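Local atomic coordinates of acyl-CoA dehydrogenase (Bacillus subtilis, PDB entry 5LNX), a protein that uses FAD to oxidise 2,3-saturated acyl-CoA thioesters to 2,3-dehydroacyl-CoA, passing the electrons to an acceptor. Residues Met29-Phe35 with Tyr203-Thr207; His117-Phe121 with Thr156-Ala160. All coordinates share one frame; numbering follows the deposited sequence.

In the fold
From the N terminus, the last turn of helix 9-32 and the residues after it form the first half of contact 1, and the chain returns to it only at Tyr203-Thr207, the loop before strand 207-212. Contact 2 is nested inside this large loop: strand 119-120, reached after the N-terminal helices, meets the end of strand 145-156 and the turn after it. The two contacts also touch. Asn206 ND2 probably hydrogen-bonds to Gly158 O, Ser205 packs on Thr156, and the tip of the Phe35 ring lies against Leu118 and Ala160. Together they tie the end of the first helix and helix 79-90 to the beta-rich middle domain, beside the flavin.

Contact 1: Met29-Phe35 with Tyr203-Thr207; sequences MEKTDEF and YGSNT
Met29 O, against which Tyr203 CB and Gly204 N of the loop pack, accepts the backbone N-H of Asp33 (Asp33 N to Met29 O 2.8 Å), closing the last turn of the helix. Asp33 then leaves helical geometry with positive phi. With CG swung opposite its backbone N (chi1 -158°), it extends its carboxylate across to Tyr203: Asp33 OD2 lies over one face of the ring near its attachment end, 3.2 Å from Tyr203 CG, with the carboxylate plane perpendicular to the ring. Glu30 meets the tyrosine differently. Its carbonyl O lies at the ring edge, 3.4 Å from Tyr203 CD2, while OE1 reaches Tyr203 CB and OE2 forms a salt bridge with Arg352, which also makes a cation-pi contact with the ring. Farther along, Gly204 brings the two backbones close, and Phe35 CA makes a CA-H...O contact with Gly204 O at 3.3 Å. Phe35 lies alongside Asn206, its CB 3.8 Å from Asn206 OD1, and its side chain rests on Ile84 of helix 79-90. The amide of Asn206 is held from the flavin-side turn, where ND2 hydrogen-bonds to Gly158 O, and OD1 merely packs on Phe35. Were Tyr203 an alanine, Arg352 would probably lose its cation-pi partner and Asp33 OD2 the ring face it lies over. Two carboxylates lie against this tyrosine; the salt bridge to Arg352 probably offsets the charge of Glu30, and the same arginine lies against the ring, so that ring, charge and backbone packing meet where the helix end joins the middle-domain loop.

Contact 2: His117-Phe121 with Thr156-Ala160; sequences HLGAF and TNGGA. With FAD (flavin-adenine dinucleotide), chain S.
Leu118-Ala120 and Asn157-Ala160 pass each other obliquely, in broadly opposite senses, with the CA atoms of Ala120 and Asn157 5.6 Å apart and those of Leu118 and Ala160 6.9 Å apart, and a side chain supplies the hydrogen bond between them. Asn157, in a left-handed backbone conformation, points its amide at strand 119-120. ND2 donates to Gly119 O at 2.9 Å with an N-H...O angle of 171°, meeting the carbonyl almost end-on and staying within 3° of the amide plane. ND2 also bonds to Ile84 O, so two backbone oxygens hold this buried amide group and fix its rotation. Leu118 crosses the asparagine at about a right angle, its CD1 beside Asn157 ND2, while its other methyl, CD2, packs on Ala160 CB at 3.4 Å. Ala120 adds its methyl group next to the carbonyl of Thr156.

Thr156 turns to the flavin. With OG1 beside its own backbone N (chi1 -60°), hydroxyl and N-H both face the isoalloxazine: OG1 donates to FAD N5 at 2.8 Å, and Thr156 N makes a weak bond to FAD O4 at 3.5 Å. N5 is the atom that accepts hydride in acyl-CoA dehydrogenases, so the threonine contacts the flavin where chemistry occurs. Phe121, at the far end of the first segment, has FAD N3 at its ring edge, 3.6 Å from Phe121 CD2.

Strand 119-120 pairs in parallel with strand 163-169 at the edge of its sheet within the chain, the turn at Thr156-Ala160 joins that sheet to strand 145-156, and helix 79-90 packs against Leu118, Thr156 and Asn157.

Contact 1: Met29-Phe35 with Tyr203-Thr207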
loop_
_atom_site.group_PDB
_atom_site.type_symbol
_atom_site.label_atom_id
_atom_site.label_comp_id
_atom_site.label_asym_id
_atom_site.label_seq_id
_atom_site.Cartn_x
_atom_site.Cartn_y
_atom_site.Cartn_z
ATOM N N MET D 29 -4.242 -19.544 27.927
ATOM C CA MET D 29 -3.796 -20.152 26.631
ATOM C C MET D 29 -2.552 -19.478 26.080
ATOM O O MET D 29 -1.675 -20.147 25.540
ATOM C CB MET D 29 -4.872 -20.055 25.552
ATOM C CG MET D 29 -6.052 -20.976 25.748
ATOM S SD MET D 29 -7.399 -20.381 24.729
ATOM C CE MET D 29 -7.170 -21.234 23.168
ATOM N N GLU D 30 -2.479 -18.159 26.232
ATOM C CA GLU D 30 -1.323 -17.397 25.772
ATOM C C GLU D 30 -0.082 -17.681 26.598
ATOM O O GLU D 30 1.059 -17.493 26.142
ATOM C CB GLU D 30 -1.621 -15.895 25.810
ATOM C CG GLU D 30 -2.449 -15.412 24.628
ATOM C CD GLU D 30 -1.682 -15.406 23.314
ATOM O OE1 GLU D 30 -2.217 -16.025 22.377
ATOM O OE2 GLU D 30 -0.518 -14.897 23.241
ATOM N N LYS D 31 -0.303 -18.068 27.842
ATOM C CA LYS D 31 0.796 -18.308 28.776
ATOM C C LYS D 31 1.230 -19.749 28.722
ATOM O O LYS D 31 2.418 -20.048 28.710
ATOM C CB LYS D 31 0.362 -17.962 30.184
ATOM N N THR D 32 0.250 -20.634 28.711
ATOM C CA THR D 32 0.469 -22.076 28.813
ATOM C C THR D 32 0.709 -22.730 27.440
ATOM O O THR D 32 1.465 -23.688 27.328
ATOM C CB THR D 32 -0.755 -22.756 29.486
ATOM O OG1 THR D 32 -1.850 -22.802 28.549
ATOM N N ASP D 33 0.029 -22.218 26.415
ATOM C CA ASP D 33 -0.051 -22.844 25.066
ATOM C C ASP D 33 -0.789 -24.185 25.115
ATOM O O ASP D 33 -0.594 -25.036 24.248
ATOM C CB ASP D 33 1.338 -23.017 24.428
ATOM C CG ASP D 33 1.297 -23.152 22.893
ATOM O OD1 ASP D 33 1.493 -24.285 22.419
ATOM O OD2 ASP D 33 1.127 -22.145 22.163
ATOM N N GLU D 34 -1.668 -24.347 26.106
ATOM C CA GLU D 34 -2.443 -25.579 26.279
ATOM C C GLU D 34 -3.892 -25.440 25.846
ATOM O O GLU D 34 -4.596 -24.501 26.226
ATOM C CB GLU D 34 -2.384 -26.073 27.724
ATOM C CG GLU D 34 -0.963 -26.303 28.216
ATOM C CD GLU D 34 -0.907 -26.959 29.577
ATOM O OE1 GLU D 34 -1.920 -26.900 30.322
ATOM O OE2 GLU D 34 0.158 -27.528 29.908
ATOM N N PHE D 35 -4.321 -26.397 25.032
ATOM C CA PHE D 35 -5.692 -26.463 24.522
ATOM C C PHE D 35 -6.676 -26.305 25.694
ATOM O O PHE D 35 -6.467 -26.903 26.746
ATOM C CB PHE D 35 -5.924 -27.816 23.798
ATOM C CG PHE D 35 -7.308 -27.974 23.211
ATOM C CD1 PHE D 35 -7.607 -27.509 21.952
ATOM C CD2 PHE D 35 -8.288 -28.588 23.936
ATOM C CE1 PHE D 35 -8.873 -27.646 21.432
ATOM C CE2 PHE D 35 -9.555 -28.740 23.433
ATOM C CZ PHE D 35 -9.851 -28.274 22.177
ATOM N N TYR D 203 -1.991 -19.420 19.973
ATOM C CA TYR D 203 -1.629 -20.153 21.186
ATOM C C TYR D 203 -2.961 -20.603 21.858
ATOM O O TYR D 203 -3.943 -19.939 21.660
ATOM C CB TYR D 203 -0.894 -19.211 22.150
ATOM C CG TYR D 203 0.604 -19.005 21.911
ATOM C CD1 TYR D 203 1.171 -19.146 20.652
ATOM C CD2 TYR D 203 1.447 -18.639 22.958
ATOM C CE1 TYR D 203 2.529 -18.956 20.449
ATOM C CE2 TYR D 203 2.805 -18.437 22.763
ATOM C CZ TYR D 203 3.343 -18.594 21.506
ATOM O OH TYR D 203 4.696 -18.397 21.301
ATOM N N GLY D 204 -3.081 -21.725 22.569
ATOM C CA GLY D 204 -2.919 -23.067 22.059
ATOM C C GLY D 204 -4.166 -23.718 21.416
ATOM O O GLY D 204 -4.989 -24.552 21.962
ATOM N N SER D 205 -4.306 -23.328 20.183
ATOM C CA SER D 205 -5.039 -24.157 19.244
ATOM C C SER D 205 -4.118 -25.313 18.808
ATOM O O SER D 205 -3.214 -25.105 18.018
ATOM C CB SER D 205 -5.512 -23.363 18.039
ATOM O OG SER D 205 -6.000 -24.261 17.056
ATOM N N ASN D 206 -4.282 -26.493 19.392
ATOM C CA ASN D 206 -3.468 -27.679 19.005
ATOM C C ASN D 206 -3.410 -27.848 17.500
ATOM O O ASN D 206 -4.426 -28.055 16.861
ATOM C CB ASN D 206 -4.069 -28.959 19.599
ATOM C CG ASN D 206 -3.477 -29.320 20.956
ATOM O OD1 ASN D 206 -2.869 -28.495 21.631
ATOM N ND2 ASN D 206 -3.717 -30.551 21.386
ATOM N N THR D 207 -2.223 -27.683 16.936
ATOM C CA THR D 207 -2.015 -28.014 15.530
ATOM C C THR D 207 -1.005 -29.169 15.402
ATOM O O THR D 207 0.132 -29.075 15.886
ATOM C CB THR D 207 -1.570 -26.794 14.711
ATOM O OG1 THR D 207 -2.232 -25.628 15.195
ATOM C CG2 THR D 207 -1.947 -26.966 13.250
#

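Contact 2: His117-Phe121 with Thr156-Ala160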
loop_
_atom_site.group_PDB
_atom_site.type_symbol
_atom_site.label_atom_id
_atom_site.label_comp_id
_atom_site.label_asym_id
_atom_site.label_seq_id
_atom_site.Cartn_x
_atom_site.Cartn_y
_atom_site.Cartn_z
ATOM N N HIS D 117 -18.070 -34.299 21.940
ATOM C CA HIS D 117 -17.038 -34.616 20.949
ATOM C C HIS D 117 -16.572 -33.414 20.147
ATOM O O HIS D 117 -17.354 -32.527 19.818
ATOM C CB HIS D 117 -17.556 -35.639 19.956
ATOM C CG HIS D 117 -17.414 -37.055 20.407
ATOM N ND1 HIS D 117 -17.679 -38.116 19.572
ATOM C CD2 HIS D 117 -17.010 -37.587 21.580
ATOM C CE1 HIS D 117 -17.474 -39.247 20.223
ATOM N NE2 HIS D 117 -17.058 -38.953 21.442
ATOM N N LEU D 118 -15.285 -33.422 19.831
ATOM C CA LEU D 118 -14.618 -32.346 19.098
ATOM C C LEU D 118 -14.143 -32.804 17.707
ATOM O O LEU D 118 -13.596 -33.907 17.537
ATOM C CB LEU D 118 -13.401 -31.832 19.874
ATOM C CG LEU D 118 -12.677 -30.632 19.233
ATOM C CD1 LEU D 118 -13.445 -29.349 19.493
ATOM C CD2 LEU D 118 -11.232 -30.514 19.715
ATOM N N GLY D 119 -14.253 -31.884 16.752
ATOM C CA GLY D 119 -14.129 -32.170 15.331
ATOM C C GLY D 119 -12.855 -31.611 14.718
ATOM O O GLY D 119 -12.352 -30.567 15.124
ATOM N N ALA D 120 -12.383 -32.289 13.677
ATOM C CA ALA D 120 -11.160 -31.914 12.997
ATOM C C ALA D 120 -11.352 -32.202 11.504
ATOM O O ALA D 120 -12.290 -32.894 11.142
ATOM C CB ALA D 120 -10.009 -32.736 13.516
ATOM N N PHE D 121 -10.396 -31.763 10.682
ATOM C CA PHE D 121 -10.544 -31.728 9.182
ATOM C C PHE D 121 -9.550 -32.370 8.235
ATOM O O PHE D 121 -9.845 -32.569 7.053
ATOM C CB PHE D 121 -10.903 -30.296 8.760
ATOM C CG PHE D 121 -11.035 -30.094 7.283
ATOM C CD1 PHE D 121 -12.099 -30.654 6.586
ATOM C CD2 PHE D 121 -10.119 -29.300 6.596
ATOM C CE1 PHE D 121 -12.265 -30.404 5.237
ATOM C CE2 PHE D 121 -10.265 -29.069 5.235
ATOM C CZ PHE D 121 -11.344 -29.620 4.556
ATOM N N THR D 156 -5.558 -28.607 12.650
ATOM C CA THR D 156 -6.135 -27.875 13.775
ATOM C C THR D 156 -6.908 -28.901 14.581
ATOM O O THR D 156 -7.375 -29.892 14.026
ATOM C CB THR D 156 -7.099 -26.753 13.320
ATOM O OG1 THR D 156 -6.401 -25.803 12.506
ATOM C CG2 THR D 156 -7.692 -26.033 14.514
ATOM N N ASN D 157 -7.012 -28.656 15.882
ATOM C CA ASN D 157 -7.765 -29.518 16.809
ATOM C C ASN D 157 -7.140 -30.921 16.971
ATOM O O ASN D 157 -7.765 -31.869 17.455
ATOM C CB ASN D 157 -9.255 -29.554 16.426
ATOM C CG ASN D 157 -9.979 -28.250 16.775
ATOM O OD1 ASN D 157 -9.369 -27.298 17.272
ATOM N ND2 ASN D 157 -11.269 -28.183 16.461
ATOM N N GLY D 158 -5.847 -30.982 16.661
ATOM C CA GLY D 158 -5.088 -32.225 16.649
ATOM C C GLY D 158 -4.740 -32.765 18.023
ATOM O O GLY D 158 -3.984 -32.158 18.769
ATOM N N GLY D 159 -5.312 -33.919 18.353
ATOM C CA GLY D 159 -5.065 -34.579 19.643
ATOM C C GLY D 159 -6.162 -34.292 20.652
ATOM O O GLY D 159 -6.301 -34.999 21.659
ATOM N N ALA D 160 -6.880 -33.197 20.430
ATOM C CA ALA D 160 -8.076 -32.868 21.206
ATOM C C ALA D 160 -9.250 -33.529 20.527
ATOM O O ALA D 160 -10.257 -33.840 21.152
ATOM C CB ALA D 160 -8.285 -31.352 21.268
HETATM P PA FAD S . 1.922 -23.900 -0.138
HETATM O O1A FAD S . 0.451 -24.103 -0.465
HETATM O O2A FAD S . 3.024 -24.713 -0.732
HETATM O O5B FAD S . 2.202 -22.369 -0.551
HETATM C C5B FAD S . 3.399 -21.653 -0.283
HETATM C C4B FAD S . 3.149 -20.230 -0.779
HETATM O O4B FAD S . 3.083 -20.311 -2.183
HETATM C C3B FAD S . 1.826 -19.659 -0.293
HETATM O O3B FAD S . 1.913 -18.242 -0.095
HETATM C C2B FAD S . 0.870 -19.913 -1.423
HETATM O O2B FAD S . -0.002 -18.810 -1.596
HETATM C C1B FAD S . 1.786 -19.954 -2.605
HETATM N N9A FAD S . 1.382 -20.815 -3.708
HETATM C C8A FAD S . 1.633 -22.130 -3.894
HETATM N N7A FAD S . 1.157 -22.523 -5.116
HETATM C C5A FAD S . 0.590 -21.435 -5.700
HETATM C C6A FAD S . -0.072 -21.091 -6.961
HETATM N N6A FAD S . -0.295 -22.009 -7.913
HETATM N N1A FAD S . -0.446 -19.808 -7.161
HETATM C C2A FAD S . -0.251 -18.818 -6.277
HETATM N N3A FAD S . 0.343 -19.062 -5.106
HETATM C C4A FAD S . 0.779 -20.306 -4.777
HETATM N N1 FAD S . -4.895 -28.013 6.904
HETATM C C2 FAD S . -5.987 -28.804 7.027
HETATM O O2 FAD S . -6.177 -29.658 6.150
HETATM N N3 FAD S . -6.877 -28.707 8.038
HETATM C C4 FAD S . -6.730 -27.807 9.019
HETATM O O4 FAD S . -7.555 -27.721 9.962
HETATM C C4X FAD S . -5.550 -26.922 8.964
HETATM N N5 FAD S . -5.339 -25.994 9.922
HETATM C C5X FAD S . -4.246 -25.199 9.882
HETATM C C6 FAD S . -4.046 -24.337 10.929
HETATM C C7 FAD S . -2.981 -23.471 10.943
HETATM C C7M FAD S . -2.939 -22.493 12.090
HETATM C C8 FAD S . -1.997 -23.525 9.829
HETATM C C8M FAD S . -0.794 -22.623 9.755
HETATM C C9 FAD S . -2.175 -24.418 8.801
HETATM C C9A FAD S . -3.264 -25.279 8.771
HETATM N N10 FAD S . -3.451 -26.263 7.746
HETATM C C10 FAD S . -4.610 -27.075 7.819
HETATM C "C1'" FAD S . -2.555 -26.350 6.582
HETATM C "C2'" FAD S . -2.869 -25.175 5.627
HETATM O "O2'" FAD S . -4.180 -25.223 5.035
HETATM C "C3'" FAD S . -1.796 -25.055 4.555
HETATM O "O3'" FAD S . -0.655 -24.431 5.142
HETATM C "C4'" FAD S . -2.302 -24.285 3.343
HETATM O "O4'" FAD S . -3.313 -25.063 2.679
HETATM C "C5'" FAD S . -1.168 -23.900 2.360
HETATM O "O5'" FAD S . -0.305 -24.956 1.932
HETATM P P FAD S . 1.279 -25.043 2.322
HETATM O O1P FAD S . 1.926 -26.266 1.698
HETATM O O2P FAD S . 1.422 -24.846 3.806
HETATM O O3P FAD S . 2.071 -23.916 1.475
#